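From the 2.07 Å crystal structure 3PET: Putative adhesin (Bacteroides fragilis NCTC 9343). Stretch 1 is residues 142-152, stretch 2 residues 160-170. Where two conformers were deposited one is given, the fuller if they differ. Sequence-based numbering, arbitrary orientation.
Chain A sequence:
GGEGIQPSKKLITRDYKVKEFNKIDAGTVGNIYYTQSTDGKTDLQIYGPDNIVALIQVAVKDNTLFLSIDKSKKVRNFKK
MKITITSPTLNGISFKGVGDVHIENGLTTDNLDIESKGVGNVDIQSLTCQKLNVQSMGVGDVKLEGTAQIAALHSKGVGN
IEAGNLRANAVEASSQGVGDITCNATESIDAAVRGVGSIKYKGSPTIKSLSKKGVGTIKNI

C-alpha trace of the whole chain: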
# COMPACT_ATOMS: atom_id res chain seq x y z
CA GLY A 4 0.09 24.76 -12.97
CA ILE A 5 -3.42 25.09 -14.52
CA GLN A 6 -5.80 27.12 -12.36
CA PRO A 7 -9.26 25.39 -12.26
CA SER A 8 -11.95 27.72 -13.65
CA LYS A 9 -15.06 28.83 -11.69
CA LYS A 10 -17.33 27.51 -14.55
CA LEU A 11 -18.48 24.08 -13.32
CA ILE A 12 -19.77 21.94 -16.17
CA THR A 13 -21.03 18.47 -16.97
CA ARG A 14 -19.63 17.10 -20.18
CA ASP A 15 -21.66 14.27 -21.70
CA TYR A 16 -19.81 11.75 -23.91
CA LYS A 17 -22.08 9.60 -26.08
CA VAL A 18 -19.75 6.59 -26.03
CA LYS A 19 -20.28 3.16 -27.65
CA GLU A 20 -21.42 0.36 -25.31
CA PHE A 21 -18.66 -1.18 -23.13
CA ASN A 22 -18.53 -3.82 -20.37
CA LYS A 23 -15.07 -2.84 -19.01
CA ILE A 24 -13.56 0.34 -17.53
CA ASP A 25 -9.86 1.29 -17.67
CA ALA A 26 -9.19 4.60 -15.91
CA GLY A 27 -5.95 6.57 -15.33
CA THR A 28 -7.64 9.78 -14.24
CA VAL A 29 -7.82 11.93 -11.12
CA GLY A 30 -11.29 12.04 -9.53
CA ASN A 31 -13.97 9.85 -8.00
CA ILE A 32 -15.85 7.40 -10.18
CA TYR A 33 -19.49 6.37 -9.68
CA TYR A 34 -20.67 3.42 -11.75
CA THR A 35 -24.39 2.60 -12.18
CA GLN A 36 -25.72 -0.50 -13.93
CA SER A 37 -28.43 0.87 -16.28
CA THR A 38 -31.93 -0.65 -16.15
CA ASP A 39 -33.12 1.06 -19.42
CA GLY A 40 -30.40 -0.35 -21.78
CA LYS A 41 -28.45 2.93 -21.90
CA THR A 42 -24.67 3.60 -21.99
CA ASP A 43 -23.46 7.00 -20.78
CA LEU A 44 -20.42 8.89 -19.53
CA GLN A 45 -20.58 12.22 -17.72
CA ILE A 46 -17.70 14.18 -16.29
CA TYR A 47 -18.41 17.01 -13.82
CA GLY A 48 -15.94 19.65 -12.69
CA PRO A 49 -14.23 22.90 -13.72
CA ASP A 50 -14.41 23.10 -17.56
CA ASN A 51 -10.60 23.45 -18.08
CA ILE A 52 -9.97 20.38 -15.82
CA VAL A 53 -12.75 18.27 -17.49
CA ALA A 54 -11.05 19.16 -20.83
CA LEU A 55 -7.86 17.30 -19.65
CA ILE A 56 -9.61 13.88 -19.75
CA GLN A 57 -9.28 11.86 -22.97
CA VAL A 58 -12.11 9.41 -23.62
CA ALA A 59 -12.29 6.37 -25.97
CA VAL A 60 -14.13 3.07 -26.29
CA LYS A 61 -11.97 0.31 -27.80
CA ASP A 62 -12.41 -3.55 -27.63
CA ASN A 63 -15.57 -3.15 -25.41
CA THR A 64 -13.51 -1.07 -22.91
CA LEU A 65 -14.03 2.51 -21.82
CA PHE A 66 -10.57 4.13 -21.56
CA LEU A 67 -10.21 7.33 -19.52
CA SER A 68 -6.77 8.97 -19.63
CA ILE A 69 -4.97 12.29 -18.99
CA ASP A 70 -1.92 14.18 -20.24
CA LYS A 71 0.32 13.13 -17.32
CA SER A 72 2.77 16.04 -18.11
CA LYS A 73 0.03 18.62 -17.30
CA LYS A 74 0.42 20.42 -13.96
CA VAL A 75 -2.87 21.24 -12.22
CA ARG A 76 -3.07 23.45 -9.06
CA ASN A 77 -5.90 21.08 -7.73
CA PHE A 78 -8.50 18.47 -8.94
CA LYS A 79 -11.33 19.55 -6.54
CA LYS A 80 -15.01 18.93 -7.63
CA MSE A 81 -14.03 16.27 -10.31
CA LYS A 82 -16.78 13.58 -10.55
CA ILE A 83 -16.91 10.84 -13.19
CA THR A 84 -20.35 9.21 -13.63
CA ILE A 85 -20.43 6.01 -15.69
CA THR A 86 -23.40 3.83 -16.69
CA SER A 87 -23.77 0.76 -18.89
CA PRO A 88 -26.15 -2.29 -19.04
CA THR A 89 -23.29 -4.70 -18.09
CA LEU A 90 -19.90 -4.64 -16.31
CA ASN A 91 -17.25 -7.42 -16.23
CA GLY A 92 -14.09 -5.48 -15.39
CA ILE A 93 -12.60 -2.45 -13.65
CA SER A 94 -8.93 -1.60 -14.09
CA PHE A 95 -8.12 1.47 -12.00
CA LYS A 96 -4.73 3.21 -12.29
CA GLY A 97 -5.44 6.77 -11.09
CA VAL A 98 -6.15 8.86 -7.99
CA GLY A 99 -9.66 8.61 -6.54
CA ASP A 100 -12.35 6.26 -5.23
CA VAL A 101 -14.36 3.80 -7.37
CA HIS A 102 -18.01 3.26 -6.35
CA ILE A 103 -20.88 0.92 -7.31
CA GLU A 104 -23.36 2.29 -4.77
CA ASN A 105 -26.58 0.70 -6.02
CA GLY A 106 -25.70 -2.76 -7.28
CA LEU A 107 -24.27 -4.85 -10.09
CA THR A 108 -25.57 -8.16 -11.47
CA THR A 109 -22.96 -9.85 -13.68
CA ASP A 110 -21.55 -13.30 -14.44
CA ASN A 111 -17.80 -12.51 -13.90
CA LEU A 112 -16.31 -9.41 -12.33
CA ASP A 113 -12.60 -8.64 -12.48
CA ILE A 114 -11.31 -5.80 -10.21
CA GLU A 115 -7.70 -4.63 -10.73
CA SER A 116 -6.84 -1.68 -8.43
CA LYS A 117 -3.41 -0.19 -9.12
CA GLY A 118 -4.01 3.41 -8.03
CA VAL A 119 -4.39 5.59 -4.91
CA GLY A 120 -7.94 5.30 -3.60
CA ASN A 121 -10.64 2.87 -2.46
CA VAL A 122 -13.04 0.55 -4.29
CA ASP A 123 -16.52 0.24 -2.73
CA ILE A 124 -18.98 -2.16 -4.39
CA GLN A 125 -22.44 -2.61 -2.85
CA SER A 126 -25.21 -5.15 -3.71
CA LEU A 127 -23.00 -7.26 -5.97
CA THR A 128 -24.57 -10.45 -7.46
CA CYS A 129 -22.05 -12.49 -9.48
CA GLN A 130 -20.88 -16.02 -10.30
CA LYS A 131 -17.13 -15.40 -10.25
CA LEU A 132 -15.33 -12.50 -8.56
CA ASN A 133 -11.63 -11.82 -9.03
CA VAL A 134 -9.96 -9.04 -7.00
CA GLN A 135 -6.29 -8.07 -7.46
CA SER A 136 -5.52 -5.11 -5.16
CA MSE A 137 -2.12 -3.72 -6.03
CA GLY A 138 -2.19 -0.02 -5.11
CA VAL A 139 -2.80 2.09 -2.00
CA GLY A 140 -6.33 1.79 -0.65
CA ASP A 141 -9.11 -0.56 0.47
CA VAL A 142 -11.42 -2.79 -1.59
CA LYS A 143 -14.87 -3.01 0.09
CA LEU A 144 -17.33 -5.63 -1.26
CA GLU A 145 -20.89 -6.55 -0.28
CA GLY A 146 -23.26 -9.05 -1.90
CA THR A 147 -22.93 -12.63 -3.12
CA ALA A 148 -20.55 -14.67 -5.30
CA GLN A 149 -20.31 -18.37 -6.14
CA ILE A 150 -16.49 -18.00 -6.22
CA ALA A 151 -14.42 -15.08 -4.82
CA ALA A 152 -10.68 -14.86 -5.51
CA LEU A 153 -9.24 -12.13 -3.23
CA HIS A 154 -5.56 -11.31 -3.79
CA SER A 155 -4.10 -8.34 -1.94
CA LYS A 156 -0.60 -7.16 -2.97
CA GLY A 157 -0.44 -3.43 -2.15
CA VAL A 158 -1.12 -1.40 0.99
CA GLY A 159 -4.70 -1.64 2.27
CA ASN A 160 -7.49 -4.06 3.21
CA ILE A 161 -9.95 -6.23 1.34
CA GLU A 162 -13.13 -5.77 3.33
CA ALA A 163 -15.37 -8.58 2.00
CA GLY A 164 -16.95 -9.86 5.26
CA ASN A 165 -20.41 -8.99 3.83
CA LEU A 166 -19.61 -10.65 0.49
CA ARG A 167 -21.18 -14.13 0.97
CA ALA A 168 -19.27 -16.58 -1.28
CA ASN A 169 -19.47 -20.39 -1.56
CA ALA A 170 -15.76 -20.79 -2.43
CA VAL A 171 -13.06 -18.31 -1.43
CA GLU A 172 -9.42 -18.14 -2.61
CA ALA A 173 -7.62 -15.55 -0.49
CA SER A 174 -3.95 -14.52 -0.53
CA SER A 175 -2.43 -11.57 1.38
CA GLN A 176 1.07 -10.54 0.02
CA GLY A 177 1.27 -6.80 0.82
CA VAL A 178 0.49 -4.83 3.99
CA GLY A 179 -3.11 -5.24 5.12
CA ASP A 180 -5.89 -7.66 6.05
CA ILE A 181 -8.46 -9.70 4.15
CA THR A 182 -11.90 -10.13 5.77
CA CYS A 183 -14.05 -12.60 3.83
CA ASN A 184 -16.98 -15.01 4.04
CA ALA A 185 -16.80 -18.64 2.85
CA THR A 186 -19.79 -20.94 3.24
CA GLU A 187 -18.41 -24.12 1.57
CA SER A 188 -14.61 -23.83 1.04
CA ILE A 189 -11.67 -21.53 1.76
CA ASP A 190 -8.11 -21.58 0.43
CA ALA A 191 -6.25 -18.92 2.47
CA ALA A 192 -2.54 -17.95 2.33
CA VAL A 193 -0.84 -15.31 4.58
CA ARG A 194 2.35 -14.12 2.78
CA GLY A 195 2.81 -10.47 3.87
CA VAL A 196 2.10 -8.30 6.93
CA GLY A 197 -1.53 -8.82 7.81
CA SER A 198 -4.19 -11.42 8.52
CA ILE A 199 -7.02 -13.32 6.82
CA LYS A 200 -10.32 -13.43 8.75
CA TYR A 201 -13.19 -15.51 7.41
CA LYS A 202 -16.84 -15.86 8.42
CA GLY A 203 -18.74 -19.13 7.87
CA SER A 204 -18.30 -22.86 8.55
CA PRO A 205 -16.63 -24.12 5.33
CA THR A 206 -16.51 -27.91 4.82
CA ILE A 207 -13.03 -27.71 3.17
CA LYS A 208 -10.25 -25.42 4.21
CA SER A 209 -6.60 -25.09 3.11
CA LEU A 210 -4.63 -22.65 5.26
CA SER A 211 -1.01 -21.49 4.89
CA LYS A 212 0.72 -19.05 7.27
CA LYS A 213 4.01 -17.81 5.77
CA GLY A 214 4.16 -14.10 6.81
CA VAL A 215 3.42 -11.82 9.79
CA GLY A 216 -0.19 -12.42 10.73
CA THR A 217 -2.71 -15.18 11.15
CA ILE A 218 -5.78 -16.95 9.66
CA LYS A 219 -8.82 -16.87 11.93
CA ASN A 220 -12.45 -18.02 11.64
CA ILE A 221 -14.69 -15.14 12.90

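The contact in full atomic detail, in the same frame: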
# COMPACT_ATOMS: atom_id res chain seq x y z
N VAL A 142 -10.41 -2.27 -0.66
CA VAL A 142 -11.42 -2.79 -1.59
C VAL A 142 -12.55 -3.33 -0.71
O VAL A 142 -12.35 -4.31 0.01
CB VAL A 142 -10.88 -3.83 -2.61
CG1 VAL A 142 -12.01 -4.37 -3.51
CG2 VAL A 142 -9.78 -3.22 -3.46
N LYS A 143 -13.70 -2.63 -0.69
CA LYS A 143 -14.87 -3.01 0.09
C LYS A 143 -15.91 -3.64 -0.84
O LYS A 143 -16.25 -3.06 -1.87
CB LYS A 143 -15.44 -1.81 0.86
CG LYS A 143 -16.54 -2.19 1.85
CD LYS A 143 -16.95 -1.01 2.71
CE LYS A 143 -18.09 -1.35 3.65
NZ LYS A 143 -18.68 -0.14 4.27
N LEU A 144 -16.39 -4.84 -0.47
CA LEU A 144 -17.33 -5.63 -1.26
C LEU A 144 -18.46 -6.18 -0.42
O LEU A 144 -18.23 -6.76 0.65
CB LEU A 144 -16.57 -6.81 -1.90
CG LEU A 144 -15.32 -6.46 -2.74
CD1 LEU A 144 -14.36 -7.61 -2.78
CD2 LEU A 144 -15.70 -6.02 -4.15
N GLU A 145 -19.68 -6.03 -0.92
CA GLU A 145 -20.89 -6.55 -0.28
C GLU A 145 -21.77 -7.19 -1.35
O GLU A 145 -21.89 -6.67 -2.46
CB GLU A 145 -21.63 -5.45 0.50
CG GLU A 145 -22.85 -5.95 1.29
CD GLU A 145 -24.13 -6.07 0.47
OE1 GLU A 145 -24.30 -5.27 -0.47
OE2 GLU A 145 -24.97 -6.96 0.76
N GLY A 146 -22.37 -8.33 -1.00
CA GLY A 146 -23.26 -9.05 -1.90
C GLY A 146 -23.01 -10.54 -1.88
O GLY A 146 -22.74 -11.11 -0.82
N THR A 147 -23.12 -11.18 -3.03
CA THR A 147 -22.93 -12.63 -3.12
C THR A 147 -22.06 -12.99 -4.33
O THR A 147 -22.07 -12.29 -5.34
CB THR A 147 -24.29 -13.41 -3.18
OG1 THR A 147 -24.95 -13.14 -4.43
CG2 THR A 147 -25.22 -13.12 -2.00
N ALA A 148 -21.36 -14.11 -4.22
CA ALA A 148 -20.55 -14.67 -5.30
C ALA A 148 -20.53 -16.19 -5.15
O ALA A 148 -20.63 -16.69 -4.04
CB ALA A 148 -19.13 -14.12 -5.26
N GLN A 149 -20.44 -16.92 -6.27
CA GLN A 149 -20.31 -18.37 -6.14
C GLN A 149 -18.86 -18.64 -5.77
O GLN A 149 -18.58 -19.41 -4.87
CB GLN A 149 -20.74 -19.09 -7.43
CG GLN A 149 -22.26 -19.17 -7.62
CD GLN A 149 -22.97 -20.05 -6.59
OE1 GLN A 149 -22.40 -20.99 -6.01
NE2 GLN A 149 -24.23 -19.75 -6.33
N ILE A 150 -17.93 -17.93 -6.44
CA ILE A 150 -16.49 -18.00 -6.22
C ILE A 150 -15.96 -16.59 -6.05
O ILE A 150 -16.30 -15.71 -6.84
CB ILE A 150 -15.74 -18.74 -7.39
CG1 ILE A 150 -16.31 -20.15 -7.62
CG2 ILE A 150 -14.20 -18.83 -7.09
CD1 ILE A 150 -16.12 -20.72 -9.04
N ALA A 151 -15.09 -16.37 -5.04
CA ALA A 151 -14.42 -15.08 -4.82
C ALA A 151 -12.93 -15.30 -4.61
O ALA A 151 -12.51 -15.94 -3.64
CB ALA A 151 -15.02 -14.34 -3.63
N ALA A 152 -12.13 -14.81 -5.57
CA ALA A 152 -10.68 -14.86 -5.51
C ALA A 152 -10.23 -13.47 -5.06
O ALA A 152 -10.54 -12.48 -5.73
CB ALA A 152 -10.09 -15.24 -6.88
N ASN A 160 -6.68 -2.89 2.85
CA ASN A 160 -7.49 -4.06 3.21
C ASN A 160 -8.52 -4.43 2.19
O ASN A 160 -9.08 -3.55 1.53
CB ASN A 160 -8.26 -3.75 4.53
CG ASN A 160 -7.36 -3.46 5.71
OD1 ASN A 160 -6.25 -3.95 5.79
ND2 ASN A 160 -7.83 -2.69 6.66
N ILE A 161 -8.82 -5.74 2.11
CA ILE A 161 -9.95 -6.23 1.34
C ILE A 161 -11.01 -6.47 2.39
O ILE A 161 -10.83 -7.34 3.25
CB ILE A 161 -9.70 -7.48 0.43
CG1 ILE A 161 -8.64 -7.18 -0.63
CG2 ILE A 161 -11.05 -7.90 -0.23
CD1 ILE A 161 -8.36 -8.33 -1.63
N GLU A 162 -12.05 -5.67 2.36
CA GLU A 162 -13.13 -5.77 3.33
C GLU A 162 -14.34 -6.44 2.64
O GLU A 162 -15.21 -5.78 2.07
CB GLU A 162 -13.43 -4.38 3.93
CG GLU A 162 -12.23 -3.84 4.71
CD GLU A 162 -12.14 -2.36 5.05
OE1 GLU A 162 -12.90 -1.56 4.46
OE2 GLU A 162 -11.26 -1.99 5.86
N ALA A 163 -14.34 -7.77 2.66
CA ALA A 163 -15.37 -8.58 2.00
C ALA A 163 -16.08 -9.54 2.98
O ALA A 163 -16.53 -10.62 2.59
CB ALA A 163 -14.74 -9.36 0.85
N GLY A 164 -16.23 -9.11 4.24
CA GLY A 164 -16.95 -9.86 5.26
C GLY A 164 -18.43 -9.99 4.94
O GLY A 164 -19.07 -10.99 5.31
N ASN A 165 -19.00 -8.99 4.25
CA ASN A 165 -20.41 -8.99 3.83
C ASN A 165 -20.58 -9.41 2.37
O ASN A 165 -21.65 -9.21 1.78
CB ASN A 165 -21.06 -7.64 4.09
CG ASN A 165 -21.07 -7.32 5.55
OD1 ASN A 165 -21.30 -8.18 6.39
ND2 ASN A 165 -20.76 -6.08 5.89
N LEU A 166 -19.53 -10.04 1.80
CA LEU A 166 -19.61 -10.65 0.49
C LEU A 166 -19.69 -12.15 0.74
O LEU A 166 -18.67 -12.78 1.02
CB LEU A 166 -18.45 -10.27 -0.44
CG LEU A 166 -18.58 -10.93 -1.83
CD1 LEU A 166 -19.30 -10.01 -2.82
CD2 LEU A 166 -17.28 -11.39 -2.30
N ARG A 167 -20.93 -12.70 0.72
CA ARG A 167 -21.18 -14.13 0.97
C ARG A 167 -20.80 -14.94 -0.26
O ARG A 167 -21.45 -14.82 -1.30
CB ARG A 167 -22.67 -14.37 1.35
CG ARG A 167 -23.09 -13.77 2.70
CD ARG A 167 -24.42 -13.03 2.60
NE ARG A 167 -24.23 -11.58 2.48
CZ ARG A 167 -25.00 -10.77 1.75
NH1 ARG A 167 -26.02 -11.25 1.05
NH2 ARG A 167 -24.74 -9.47 1.70
N ALA A 168 -19.73 -15.75 -0.16
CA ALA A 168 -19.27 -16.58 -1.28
C ALA A 168 -19.30 -18.06 -0.90
O ALA A 168 -19.10 -18.38 0.28
CB ALA A 168 -17.86 -16.18 -1.68
N ASN A 169 -19.52 -18.96 -1.87
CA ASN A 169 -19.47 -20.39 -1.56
C ASN A 169 -18.03 -20.85 -1.45
O ASN A 169 -17.69 -21.52 -0.49
CB ASN A 169 -20.26 -21.22 -2.57
CG ASN A 169 -21.74 -21.16 -2.31
OD1 ASN A 169 -22.19 -21.16 -1.16
ND2 ASN A 169 -22.52 -21.11 -3.35
N ALA A 170 -17.19 -20.45 -2.40
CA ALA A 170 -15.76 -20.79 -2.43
C ALA A 170 -14.93 -19.53 -2.41
O ALA A 170 -15.20 -18.59 -3.17
CB ALA A 170 -15.45 -21.62 -3.66
O HOH W 1 -18.01 -6.34 3.45

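The two stretches lie side by side as successive parallel rungs: the axes of strands 142-145 and 161-163 approach to 4.7 Å, with only 8° between their directions. V142 opens the ladder by using both backbone polar groups, its N donating to N160 O (2.9 Å, N-H...O angle 159°) and its O accepting from E162 N (2.7 Å, 157°). Two bonds reaching the residues before and after I161 are the signature of a parallel bridge, and they place I161 opposite V142 at a CA-CA distance of 4.8 Å.

K143 pairs with E162; its all-t side chain leads away from stretch 2 at its end, and in the given E162 conformer K143 NZ is 6.0 Å from E162 OE1, too far for a salt bridge. L144 N then donates to E162 O (3.0 Å, 171°). L144 O has no backbone donor across the contact; instead a water donates to it (2.8 Å from the water O to L144 O) and accepts from N165 N (2.9 Å from the same water O). The water thus fills the gap where stretch 2 makes its type I turn from A163 to L166. The L144 side chain points toward stretch 2, with CD1 4.0 Å from A163 CB and CB 4.2 Å from L166 CB.

At E145 the link is ionic: OE2 lies 2.7 Å from R167 NH2, near the guanidinium plane. The salt bridge is short, but its hydrogen bond is weak, at 126°. Direct backbone pairing resumes at G146, whose N donates to N165 O (3.0 Å, 171°) and whose O accepts from R167 N (2.9 Å, 147°). Its phi/psi of 136/-143 would jam a CB against the preceding carbonyl O, a conformation that calls for glycine. The same G146 O lies over one face of the R167 guanidinium.

T147 sits opposite R167, its CA 3.2 Å from R167 O in a CA-H...O contact, and A148 N donates to that same oxygen (3.0 Å, 157°). A148 CB approaches A168 CB at 4.3 Å, a small apolar pair on the face that also carries L166.

Q149 and N169 mark matching corners. Although the Q149 CA-to-CB bond points away, the side chain curls back through two m rotamers, bringing OE1 within 2.7 Å of N169 ND2 in a hydrogen bond (147°). Q149 O accepts from A170 N (3.0 Å, 158°). Beyond the corner, I150 pairs with A170, and A151 N donates to A170 O (2.9 Å, 159°). A151 CB points toward stretch 2, reaching L166 CD2 and A168 CB, each at 3.9 Å.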